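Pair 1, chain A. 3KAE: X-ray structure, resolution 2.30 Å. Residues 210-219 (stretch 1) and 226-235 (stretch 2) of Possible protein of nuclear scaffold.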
# COMPACT_ATOMS: atom_id res chain seq x y z
N PHE A 210 12.04 10.97 19.61
CA PHE A 210 12.23 11.70 20.88
C PHE A 210 13.15 12.92 20.73
O PHE A 210 12.77 14.04 21.03
CB PHE A 210 12.75 10.77 21.97
CG PHE A 210 12.68 11.38 23.35
CD1 PHE A 210 11.54 11.24 24.12
CD2 PHE A 210 13.75 12.12 23.86
CE1 PHE A 210 11.46 11.79 25.38
CE2 PHE A 210 13.69 12.67 25.11
CZ PHE A 210 12.54 12.51 25.88
N ILE A 211 14.35 12.70 20.23
CA ILE A 211 15.28 13.79 19.99
C ILE A 211 14.72 14.85 19.04
O ILE A 211 14.98 16.04 19.21
CB ILE A 211 16.63 13.27 19.47
CG1 ILE A 211 17.18 12.16 20.37
CG2 ILE A 211 17.63 14.41 19.34
CD1 ILE A 211 17.11 12.47 21.81
N SER A 212 13.97 14.41 18.03
CA SER A 212 13.34 15.36 17.10
C SER A 212 12.35 16.25 17.88
O SER A 212 12.34 17.48 17.75
CB SER A 212 12.62 14.64 15.95
OG SER A 212 13.56 14.01 15.09
N ASN A 213 11.51 15.63 18.69
CA ASN A 213 10.57 16.40 19.45
C ASN A 213 11.35 17.31 20.43
O ASN A 213 10.99 18.47 20.63
CB ASN A 213 9.59 15.48 20.15
CG ASN A 213 8.54 14.90 19.20
OD1 ASN A 213 8.28 15.47 18.14
ND2 ASN A 213 7.93 13.79 19.58
N ALA A 214 12.43 16.78 21.01
CA ALA A 214 13.28 17.56 21.91
C ALA A 214 13.74 18.85 21.24
O ALA A 214 13.59 19.94 21.80
CB ALA A 214 14.51 16.74 22.39
N ALA A 215 14.28 18.72 20.03
CA ALA A 215 14.79 19.85 19.27
C ALA A 215 13.72 20.92 19.09
O ALA A 215 14.00 22.12 19.11
CB ALA A 215 15.33 19.39 17.94
N ARG A 216 12.48 20.47 18.94
CA ARG A 216 11.35 21.35 18.68
C ARG A 216 11.01 22.12 19.95
O ARG A 216 10.80 23.33 19.93
CB ARG A 216 10.14 20.53 18.22
CG ARG A 216 8.87 21.32 17.99
CD ARG A 216 7.72 20.37 17.80
NE ARG A 216 7.47 19.60 19.02
CZ ARG A 216 6.87 18.41 19.04
NH1 ARG A 216 6.47 17.85 17.91
NH2 ARG A 216 6.68 17.79 20.20
N ARG A 217 10.95 21.40 21.06
CA ARG A 217 10.70 22.02 22.34
C ARG A 217 11.75 23.08 22.65
O ARG A 217 11.43 24.19 23.11
CB ARG A 217 10.70 20.98 23.45
CG ARG A 217 10.50 21.56 24.84
CD ARG A 217 9.18 22.32 24.92
NE ARG A 217 8.88 22.72 26.29
CZ ARG A 217 8.08 23.73 26.63
NH1 ARG A 217 7.49 24.46 25.69
NH2 ARG A 217 7.86 24.00 27.91
N TYR A 218 13.01 22.74 22.42
CA TYR A 218 14.09 23.68 22.63
C TYR A 218 13.88 24.96 21.83
O TYR A 218 14.10 26.05 22.34
CB TYR A 218 15.44 23.06 22.27
CG TYR A 218 15.97 22.11 23.31
CD1 TYR A 218 16.09 22.52 24.63
CD2 TYR A 218 16.37 20.83 22.98
CE1 TYR A 218 16.57 21.66 25.61
CE2 TYR A 218 16.86 19.96 23.94
CZ TYR A 218 16.97 20.38 25.25
OH TYR A 218 17.46 19.53 26.23
N PHE A 219 13.48 24.82 20.58
CA PHE A 219 13.28 26.01 19.76
C PHE A 219 12.19 26.90 20.35
O PHE A 219 12.40 28.10 20.54
CB PHE A 219 12.96 25.64 18.32
CG PHE A 219 12.82 26.83 17.42
CD1 PHE A 219 13.93 27.38 16.79
CD2 PHE A 219 11.57 27.43 17.24
CE1 PHE A 219 13.80 28.49 15.96
CE2 PHE A 219 11.43 28.53 16.41
CZ PHE A 219 12.55 29.07 15.77
N LYS A 226 20.74 24.28 21.84
CA LYS A 226 20.41 22.89 22.08
C LYS A 226 19.50 22.37 20.97
O LYS A 226 19.62 21.22 20.56
CB LYS A 226 19.74 22.73 23.44
N SER A 227 18.61 23.24 20.50
CA SER A 227 17.69 22.93 19.41
C SER A 227 18.45 22.40 18.20
O SER A 227 18.11 21.35 17.66
CB SER A 227 16.88 24.17 19.05
OG SER A 227 15.86 23.92 18.11
N LYS A 228 19.49 23.13 17.78
CA LYS A 228 20.30 22.75 16.61
C LYS A 228 21.14 21.50 16.87
O LYS A 228 21.34 20.67 15.98
CB LYS A 228 21.20 23.90 16.18
N ALA A 229 21.65 21.39 18.09
CA ALA A 229 22.40 20.21 18.49
C ALA A 229 21.55 18.96 18.25
O ALA A 229 21.97 18.04 17.53
CB ALA A 229 22.80 20.31 19.95
N CYS A 230 20.36 18.95 18.83
CA CYS A 230 19.41 17.85 18.65
C CYS A 230 19.09 17.55 17.19
O CYS A 230 19.16 16.40 16.76
CB CYS A 230 18.13 18.13 19.43
SG CYS A 230 18.27 17.86 21.22
N PHE A 231 18.73 18.58 16.42
CA PHE A 231 18.42 18.41 15.01
C PHE A 231 19.63 17.87 14.26
O PHE A 231 19.53 16.92 13.50
CB PHE A 231 17.99 19.74 14.38
CG PHE A 231 16.63 20.21 14.81
CD1 PHE A 231 15.49 19.47 14.50
CD2 PHE A 231 16.48 21.43 15.48
CE1 PHE A 231 14.23 19.92 14.88
CE2 PHE A 231 15.23 21.88 15.86
CZ PHE A 231 14.10 21.13 15.56
N GLU A 232 20.79 18.49 14.49
CA GLU A 232 22.03 18.06 13.85
C GLU A 232 22.32 16.58 14.10
O GLU A 232 22.71 15.86 13.18
CB GLU A 232 23.20 18.94 14.30
N LEU A 233 22.13 16.13 15.34
CA LEU A 233 22.33 14.71 15.66
C LEU A 233 21.53 13.81 14.73
O LEU A 233 22.11 12.94 14.06
CB LEU A 233 21.95 14.42 17.12
CG LEU A 233 21.61 12.95 17.40
CD1 LEU A 233 22.82 12.07 17.19
CD2 LEU A 233 21.05 12.76 18.79
N VAL A 234 20.22 14.01 14.69
CA VAL A 234 19.34 13.21 13.82
C VAL A 234 19.68 13.38 12.34
O VAL A 234 19.68 12.41 11.59
CB VAL A 234 17.85 13.54 14.08
CG1 VAL A 234 16.94 12.63 13.23
CG2 VAL A 234 17.54 13.44 15.59
N ARG A 235 19.99 14.61 11.92
CA ARG A 235 20.38 14.86 10.53
C ARG A 235 21.54 13.96 10.09
O ARG A 235 21.63 13.59 8.93
CB ARG A 235 20.77 16.33 10.30
CG ARG A 235 19.65 17.34 10.46

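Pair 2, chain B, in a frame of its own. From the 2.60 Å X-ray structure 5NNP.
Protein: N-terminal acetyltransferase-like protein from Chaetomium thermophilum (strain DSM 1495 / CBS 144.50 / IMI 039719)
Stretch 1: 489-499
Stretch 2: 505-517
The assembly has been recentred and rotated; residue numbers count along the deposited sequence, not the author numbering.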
# COMPACT_ATOMS: atom_id res chain seq x y z
N PHE B 489 -7.73 13.59 -1.91
CA PHE B 489 -8.74 14.63 -1.97
C PHE B 489 -9.33 14.88 -0.59
O PHE B 489 -9.52 16.02 -0.19
CB PHE B 489 -9.86 14.30 -2.95
CG PHE B 489 -10.92 15.35 -2.98
CD1 PHE B 489 -10.74 16.52 -3.68
CD2 PHE B 489 -12.09 15.18 -2.26
CE1 PHE B 489 -11.70 17.49 -3.70
CE2 PHE B 489 -13.07 16.17 -2.27
CZ PHE B 489 -12.86 17.33 -2.99
N LEU B 490 -9.64 13.80 0.13
CA LEU B 490 -10.21 13.91 1.47
C LEU B 490 -9.30 14.73 2.38
O LEU B 490 -9.76 15.60 3.11
CB LEU B 490 -10.48 12.53 2.07
CG LEU B 490 -11.62 11.69 1.47
CD1 LEU B 490 -11.69 10.32 2.12
CD2 LEU B 490 -12.95 12.39 1.58
N THR B 491 -7.99 14.46 2.32
CA THR B 491 -7.04 15.19 3.17
C THR B 491 -6.98 16.67 2.78
O THR B 491 -7.09 17.55 3.63
CB THR B 491 -5.63 14.59 3.09
OG1 THR B 491 -5.69 13.18 3.34
CG2 THR B 491 -4.73 15.23 4.13
N GLU B 492 -6.81 16.93 1.48
CA GLU B 492 -6.77 18.29 0.96
C GLU B 492 -8.05 19.07 1.29
O GLU B 492 -8.01 20.22 1.69
CB GLU B 492 -6.55 18.27 -0.55
CG GLU B 492 -5.12 17.97 -0.96
CD GLU B 492 -4.17 19.07 -0.57
OE1 GLU B 492 -2.96 18.82 -0.50
OE2 GLU B 492 -4.62 20.22 -0.36
N ASP B 493 -9.19 18.41 1.09
CA ASP B 493 -10.47 19.02 1.40
C ASP B 493 -10.56 19.41 2.87
O ASP B 493 -11.09 20.47 3.21
CB ASP B 493 -11.61 18.07 1.04
CG ASP B 493 -12.97 18.76 1.04
OD1 ASP B 493 -13.07 19.90 0.55
OD2 ASP B 493 -13.94 18.14 1.52
N GLY B 494 -10.03 18.56 3.74
CA GLY B 494 -10.05 18.81 5.16
C GLY B 494 -9.19 19.99 5.54
O GLY B 494 -9.65 20.89 6.26
N GLU B 495 -7.96 20.00 5.06
CA GLU B 495 -7.03 21.07 5.36
C GLU B 495 -7.58 22.42 4.88
O GLU B 495 -7.46 23.43 5.57
CB GLU B 495 -5.66 20.77 4.74
CG GLU B 495 -5.01 19.52 5.33
CD GLU B 495 -3.65 19.20 4.75
OE1 GLU B 495 -3.23 19.81 3.75
OE2 GLU B 495 -2.98 18.31 5.31
N ALA B 496 -8.23 22.41 3.72
CA ALA B 496 -8.89 23.61 3.21
C ALA B 496 -10.02 24.11 4.12
O ALA B 496 -10.10 25.30 4.44
CB ALA B 496 -9.43 23.34 1.82
N TRP B 497 -10.91 23.20 4.51
CA TRP B 497 -12.01 23.52 5.42
C TRP B 497 -11.47 24.03 6.76
O TRP B 497 -12.05 24.93 7.37
CB TRP B 497 -12.91 22.31 5.65
CG TRP B 497 -13.91 22.10 4.56
CD1 TRP B 497 -14.04 20.99 3.77
CD2 TRP B 497 -14.90 23.03 4.11
NE1 TRP B 497 -15.06 21.17 2.87
CE2 TRP B 497 -15.61 22.42 3.06
CE3 TRP B 497 -15.27 24.32 4.51
CZ2 TRP B 497 -16.66 23.05 2.39
CZ3 TRP B 497 -16.32 24.95 3.84
CH2 TRP B 497 -16.99 24.32 2.79
N GLN B 498 -10.37 23.44 7.22
CA GLN B 498 -9.75 23.88 8.46
C GLN B 498 -9.27 25.30 8.30
O GLN B 498 -9.46 26.12 9.19
CB GLN B 498 -8.60 22.95 8.85
CG GLN B 498 -8.00 23.22 10.21
CD GLN B 498 -7.07 22.10 10.64
OE1 GLN B 498 -7.24 20.94 10.26
NE2 GLN B 498 -6.07 22.45 11.43
N ARG B 499 -8.67 25.61 7.15
CA ARG B 499 -8.17 26.95 6.87
C ARG B 499 -9.28 27.99 6.83
O ARG B 499 -9.04 29.18 7.03
CB ARG B 499 -7.41 26.99 5.54
CG ARG B 499 -6.02 26.38 5.60
CD ARG B 499 -5.21 26.78 4.38
NE ARG B 499 -5.73 26.21 3.13
CZ ARG B 499 -5.47 24.99 2.69
NH1 ARG B 499 -4.69 24.19 3.40
NH2 ARG B 499 -5.98 24.56 1.54
N LEU B 505 -16.26 20.10 9.36
CA LEU B 505 -16.00 19.34 8.14
C LEU B 505 -14.53 18.92 8.06
O LEU B 505 -14.20 17.90 7.46
CB LEU B 505 -16.36 20.14 6.90
CG LEU B 505 -17.82 20.50 6.66
CD1 LEU B 505 -17.88 21.40 5.45
CD2 LEU B 505 -18.70 19.26 6.48
N ALA B 506 -13.66 19.72 8.66
CA ALA B 506 -12.26 19.34 8.72
C ALA B 506 -12.11 18.02 9.48
O ALA B 506 -11.49 17.08 8.99
CB ALA B 506 -11.44 20.44 9.37
N LEU B 507 -12.70 17.94 10.68
CA LEU B 507 -12.59 16.72 11.48
C LEU B 507 -13.25 15.53 10.77
O LEU B 507 -12.72 14.41 10.78
CB LEU B 507 -13.21 16.92 12.87
CG LEU B 507 -12.46 17.76 13.92
CD1 LEU B 507 -13.33 17.96 15.12
CD2 LEU B 507 -11.16 17.12 14.33
N LYS B 508 -14.40 15.80 10.16
CA LYS B 508 -15.14 14.75 9.46
C LYS B 508 -14.26 14.10 8.41
O LYS B 508 -14.21 12.87 8.30
CB LYS B 508 -16.41 15.32 8.84
CG LYS B 508 -17.29 14.28 8.15
CD LYS B 508 -17.72 13.21 9.13
CE LYS B 508 -18.79 12.30 8.54
NZ LYS B 508 -19.38 11.39 9.56
N ARG B 509 -13.54 14.92 7.64
CA ARG B 509 -12.62 14.41 6.62
C ARG B 509 -11.50 13.57 7.21
O ARG B 509 -11.25 12.45 6.75
CB ARG B 509 -12.03 15.57 5.81
CG ARG B 509 -13.07 16.42 5.12
CD ARG B 509 -13.75 15.63 4.00
NE ARG B 509 -14.74 16.46 3.33
CZ ARG B 509 -16.02 16.53 3.69
NH1 ARG B 509 -16.47 15.81 4.70
NH2 ARG B 509 -16.85 17.33 3.03
N TYR B 510 -10.81 14.12 8.21
CA TYR B 510 -9.72 13.40 8.88
C TYR B 510 -10.23 12.06 9.44
O TYR B 510 -9.58 11.01 9.30
CB TYR B 510 -9.08 14.25 9.98
CG TYR B 510 -8.57 15.60 9.50
CD1 TYR B 510 -8.06 15.74 8.21
CD2 TYR B 510 -8.63 16.73 10.31
CE1 TYR B 510 -7.60 16.96 7.75
CE2 TYR B 510 -8.17 17.95 9.86
CZ TYR B 510 -7.66 18.07 8.58
OH TYR B 510 -7.20 19.29 8.11
N HIS B 511 -11.41 12.09 10.06
CA HIS B 511 -12.01 10.85 10.54
C HIS B 511 -12.29 9.86 9.40
O HIS B 511 -12.15 8.65 9.57
CB HIS B 511 -13.29 11.14 11.32
CG HIS B 511 -13.05 11.48 12.75
ND1 HIS B 511 -13.32 10.60 13.78
CD2 HIS B 511 -12.53 12.59 13.33
CE1 HIS B 511 -12.99 11.17 14.93
NE2 HIS B 511 -12.51 12.37 14.68
N THR B 512 -12.67 10.37 8.23
CA THR B 512 -12.93 9.49 7.10
C THR B 512 -11.67 8.77 6.62
O THR B 512 -11.72 7.58 6.31
CB THR B 512 -13.58 10.28 5.95
OG1 THR B 512 -14.88 10.70 6.37
CG2 THR B 512 -13.73 9.43 4.70
N VAL B 513 -10.55 9.48 6.56
CA VAL B 513 -9.27 8.86 6.23
C VAL B 513 -8.86 7.81 7.27
O VAL B 513 -8.28 6.78 6.95
CB VAL B 513 -8.17 9.93 6.11
CG1 VAL B 513 -6.80 9.31 6.05
CG2 VAL B 513 -8.44 10.81 4.90
N PHE B 514 -9.17 8.07 8.53
CA PHE B 514 -8.91 7.12 9.60
C PHE B 514 -9.70 5.82 9.36
O PHE B 514 -9.17 4.72 9.50
CB PHE B 514 -9.26 7.77 10.94
CG PHE B 514 -8.95 6.93 12.13
CD1 PHE B 514 -9.88 6.00 12.60
CD2 PHE B 514 -7.74 7.08 12.81
CE1 PHE B 514 -9.60 5.22 13.72
CE2 PHE B 514 -7.45 6.29 13.94
CZ PHE B 514 -8.38 5.36 14.39
N SER B 515 -10.97 5.96 8.97
CA SER B 515 -11.84 4.82 8.69
C SER B 515 -11.42 4.01 7.47
O SER B 515 -11.58 2.78 7.43
CB SER B 515 -13.26 5.29 8.51
OG SER B 515 -13.84 5.53 9.77
N ILE B 516 -10.91 4.71 6.46
CA ILE B 516 -10.36 4.04 5.29
C ILE B 516 -9.24 3.12 5.72
O ILE B 516 -9.11 2.01 5.20
CB ILE B 516 -9.86 5.04 4.23
CG1 ILE B 516 -11.06 5.74 3.58
CG2 ILE B 516 -9.05 4.36 3.17
CD1 ILE B 516 -10.66 6.93 2.72
N PHE B 517 -8.44 3.55 6.71
CA PHE B 517 -7.34 2.69 7.15
C PHE B 517 -7.88 1.52 7.96
O PHE B 517 -7.33 0.42 7.89
CB PHE B 517 -6.28 3.48 7.93
CG PHE B 517 -5.16 3.97 7.04
CD1 PHE B 517 -4.02 3.21 6.86
CD2 PHE B 517 -5.27 5.16 6.34
CE1 PHE B 517 -2.99 3.65 6.02
CE2 PHE B 517 -4.24 5.60 5.48
CZ PHE B 517 -3.11 4.84 5.33
O HOH W 1 -16.65 19.44 0.76

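Both pairs are two antiparallel helices packed closely side by side. The N-to-C directions differ by 158° in pair 1 and 159° in pair 2. The axes approach to 7.7 Å and 7.8 Å. The central backbones superpose with an RMSD of 0.3 Å.

The tightest point is the same in both. Ala215(A) CA lies 4.2 Å from Ser227(A) CA, and Gly494(B) CA lies 4.2 Å from the matched Ala506(B) CA. Small residues occupy all four positions. In pair 1, Ser227(A) OG donates a hydrogen bond to Ala215(A) O at 2.8 Å. In pair 2, Ala506(B) has no hydroxyl, and its CB simply packs 3.6 Å from Gly494(B) O.

Phe231(A) matches Tyr510(B), and the side-chain centres nearly coincide. Both CA-to-CB bonds point sideways, and both side-chain ends come nearer the other helix. Ala215(A) CB sits over the face of the Phe231(A) ring, 3.2 Å from Phe231(A) CZ. Gly494(B) offers no such methyl. An ideal CB on Gly494(B) would clash with Tyr510(B) CE1 at 2.8 Å. The tyrosine adds a polar link: Tyr510(B) OH donates to Gln498(B) OE1 at 2.7 Å. Gln498(B) matches Phe219(A), whose ring leads away from the other helix.

Cys230(A) matches Arg509(B). Each points toward the partner helix and fills a hole formed by four matched positions. Cys230(A) is compact: its CB lies 3.4 Å from Ala215(A) CB, and its SG lies 4.1 Å from Ala214(A) CB. Arg509(B) is long and charged. Asp493(B), at the position of Ala214(A), forms a salt bridge with it, with Arg509(B) NE 2.6 Å from Asp493(B) OD2. A water also joins Asp493(B) OD2, Arg509(B) NH2 and Trp497(B) NE1.

Tyr218(A) and Trp497(B) match and both point toward the other helix. Each takes an aliphatic group over one ring face. Lys226(A) CB lies 3.8 Å from Tyr218(A) CG; the lysine is not modelled beyond CB. At the same position in pair 2, Leu505(B) CD1 lies 3.5 Å from Trp497(B) CE2. Cys230(A) SG also meets the edge of the tyrosine ring, 3.7 Å from Tyr218(A) CE2.

Ile211(A) and Leu490(B) anchor the other end. Ile211(A) CG2 packs 3.8 Å from Leu233(A) CD2 and 3.9 Å from Val234(A) CG2. Val234(A) is matched by Val513(B), whose CG2 is 3.9 Å from Leu490(B) CB. Leu233(A) is matched by Thr512(B), whose CG2 lies 3.4 Å from Leu490(B) CD1.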